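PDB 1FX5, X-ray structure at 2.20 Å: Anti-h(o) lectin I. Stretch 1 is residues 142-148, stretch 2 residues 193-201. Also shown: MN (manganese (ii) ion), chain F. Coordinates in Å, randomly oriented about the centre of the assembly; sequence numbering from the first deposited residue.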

# COMPACT_ATOMS: atom_id res chain seq x y z
N HIS A 142 21.62 -13.19 19.86
CA HIS A 142 21.94 -13.59 18.49
C HIS A 142 20.92 -13.13 17.46
O HIS A 142 19.82 -12.67 17.83
CB HIS A 142 21.92 -15.13 18.48
CG HIS A 142 20.65 -15.72 19.05
ND1 HIS A 142 20.35 -15.76 20.40
CD2 HIS A 142 19.57 -16.24 18.42
CE1 HIS A 142 19.12 -16.28 20.55
NE2 HIS A 142 18.60 -16.59 19.38
N ILE A 143 21.31 -13.12 16.18
CA ILE A 143 20.36 -12.73 15.14
C ILE A 143 20.11 -14.06 14.38
O ILE A 143 21.07 -14.78 14.04
CB ILE A 143 20.76 -11.53 14.19
CG1 ILE A 143 21.54 -11.98 12.97
CG2 ILE A 143 21.48 -10.44 14.95
CD1 ILE A 143 22.96 -12.40 13.25
N GLY A 144 18.84 -14.44 14.22
CA GLY A 144 18.55 -15.67 13.52
C GLY A 144 17.40 -15.68 12.54
O GLY A 144 16.62 -14.72 12.42
N ILE A 145 17.32 -16.78 11.79
CA ILE A 145 16.27 -16.96 10.81
C ILE A 145 15.29 -18.04 11.28
O ILE A 145 15.70 -19.18 11.56
CB ILE A 145 16.89 -17.26 9.42
CG1 ILE A 145 17.59 -15.99 8.93
CG2 ILE A 145 15.80 -17.64 8.44
CD1 ILE A 145 18.47 -16.17 7.72
N ASP A 146 14.03 -17.65 11.45
CA ASP A 146 12.98 -18.57 11.90
C ASP A 146 12.00 -18.94 10.80
O ASP A 146 11.48 -18.08 10.11
CB ASP A 146 12.15 -17.93 13.03
CG ASP A 146 12.99 -17.49 14.21
OD1 ASP A 146 14.17 -17.86 14.33
OD2 ASP A 146 12.45 -16.75 15.04
N VAL A 147 11.73 -20.23 10.68
CA VAL A 147 10.80 -20.73 9.67
C VAL A 147 9.75 -21.57 10.41
O VAL A 147 10.06 -22.66 10.92
CB VAL A 147 11.55 -21.60 8.60
CG1 VAL A 147 10.57 -22.15 7.57
CG2 VAL A 147 12.61 -20.77 7.89
N ASN A 148 8.55 -21.00 10.58
CA ASN A 148 7.45 -21.70 11.26
C ASN A 148 7.75 -22.21 12.69
O ASN A 148 7.08 -23.14 13.17
CB ASN A 148 6.98 -22.88 10.38
CG ASN A 148 6.27 -22.42 9.13
OD1 ASN A 148 5.65 -21.37 9.11
ND2 ASN A 148 6.34 -23.22 8.07
MN MN F . 16.28 -17.08 19.38
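Stretch 2 (193-201) SISVTSIVD

Stretch 2 lies along stretch 1 as one strand packed face to face on another. Residues 142-147 and 193-199 are both extended, and the two strands run in nearly the same direction, with an angle of 16° between their N-to-C directions and a signed crossing angle of -16°. Their axes come no closer than 7.1 Å, too far for backbone hydrogen bonding, and no hydrogen bond joins the stretches. What fills the gap is side chains, nearly all of them apolar, and together the two surfaces bury 378 Å².

The alternation of an extended chain decides which residues take part. At the start of stretch 1, His142 has its CA-to-CB bond sideways to stretch 2 and makes no contact with it. Its imidazole serves the metal instead: NE2 of His142 lies 2.4 Å from the manganese ion MN, whose other ligands are O of water 1 (2.1 Å from MN), O of water 2 (2.2 Å from MN) and three atoms elsewhere in the structure.

Ile143 points toward stretch 2 and meets two residues there. Its CG2 is 3.6 Å from CD1 of Ile194, and its CG1 is 3.5 Å from CG1 of Val196. A branched aliphatic side chain suits this place, since it offers methyl and methylene surface to both neighbours without a polar group to be left unsatisfied. Ile194 and Val196 are two apart in sequence, so both point toward stretch 1, while Ser195 between them points away.

Gly144 has no side chain, and a CB there would point away from stretch 2. Ile145 points toward it again, with chi1 m and chi2 t carrying CD1 out to the opposing strand. CD1 of Ile145 lies 4.1 Å from CG1 of Val196, 3.8 Å from the backbone C of Thr197 and 3.8 Å from CB of Ser198. The small Ser198 meets it here with a carbon, CB; the CA atoms of Ile145 and Ser198 are 7.4 Å apart. The CA-to-CB bond of Thr197 points away from stretch 1, and its OG1 is hydrogen-bonded elsewhere in the structure.

Asp146 is out of reach of stretch 2, and its OD1 finds a hydrogen bond elsewhere. Val147 points toward stretch 2 once more, but the packing loosens: its CG2 is 4.4 Å from CG2 of Val200, two short branched apolar side chains facing each other, and the CA atoms of Val147 and Val200 stand 8.7 Å apart. Asn148 leaves the strand with positive phi (55°), a conformation asparagine tolerates well, and does not touch stretch 2.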

# COMPACT_ATOMS: atom_id res chain seq x y z
N SER A 193 29.93 -5.17 12.12
CA SER A 193 28.87 -5.71 11.29
C SER A 193 28.73 -7.24 11.42
O SER A 193 29.72 -7.95 11.65
CB SER A 193 29.17 -5.30 9.85
OG SER A 193 28.16 -5.72 8.96
N ILE A 194 27.50 -7.75 11.37
CA ILE A 194 27.28 -9.19 11.47
C ILE A 194 26.18 -9.58 10.49
O ILE A 194 25.32 -8.74 10.15
CB ILE A 194 26.83 -9.69 12.89
CG1 ILE A 194 25.50 -9.07 13.28
CG2 ILE A 194 27.86 -9.35 13.98
CD1 ILE A 194 24.96 -9.71 14.52
N SER A 195 26.22 -10.80 9.98
CA SER A 195 25.19 -11.23 9.05
C SER A 195 24.89 -12.71 9.19
O SER A 195 25.73 -13.49 9.68
CB SER A 195 25.54 -10.88 7.61
OG SER A 195 26.73 -11.50 7.21
N VAL A 196 23.65 -13.05 8.86
CA VAL A 196 23.17 -14.42 8.92
C VAL A 196 22.46 -14.66 7.60
O VAL A 196 21.74 -13.77 7.10
CB VAL A 196 22.25 -14.64 10.13
CG1 VAL A 196 20.97 -13.81 10.01
CG2 VAL A 196 21.97 -16.12 10.27
N THR A 197 22.63 -15.86 7.06
CA THR A 197 22.02 -16.23 5.79
C THR A 197 21.43 -17.61 5.77
O THR A 197 21.88 -18.49 6.52
CB THR A 197 23.14 -16.29 4.69
OG1 THR A 197 23.80 -15.02 4.59
CG2 THR A 197 22.59 -16.62 3.36
N SER A 198 20.46 -17.81 4.88
CA SER A 198 19.82 -19.10 4.71
C SER A 198 19.17 -19.22 3.33
O SER A 198 18.90 -18.22 2.65
CB SER A 198 18.81 -19.43 5.79
OG SER A 198 18.67 -20.86 5.81
N ILE A 199 18.95 -20.47 2.90
CA ILE A 199 18.34 -20.74 1.60
C ILE A 199 17.02 -21.44 1.90
O ILE A 199 17.00 -22.54 2.45
CB ILE A 199 19.29 -21.57 0.71
CG1 ILE A 199 20.62 -20.81 0.59
CG2 ILE A 199 18.65 -21.81 -0.66
CD1 ILE A 199 21.60 -21.31 -0.42
N VAL A 200 15.93 -20.74 1.60
CA VAL A 200 14.60 -21.25 1.84
C VAL A 200 13.62 -20.86 0.72
O VAL A 200 13.60 -19.72 0.24
CB VAL A 200 14.11 -20.79 3.27
CG1 VAL A 200 14.39 -19.32 3.47
CG2 VAL A 200 12.62 -21.02 3.46
N ASP A 201 12.87 -21.85 0.26
CA ASP A 201 11.90 -21.69 -0.81
C ASP A 201 10.59 -21.13 -0.25
O ASP A 201 9.72 -21.87 0.22
CB ASP A 201 11.66 -23.05 -1.47
CG ASP A 201 10.81 -22.97 -2.72
OD1 ASP A 201 10.63 -24.03 -3.37
OD2 ASP A 201 10.31 -21.87 -3.07
O HOH W 1 14.22 -17.51 19.16
O HOH W 2 16.86 -18.72 18.04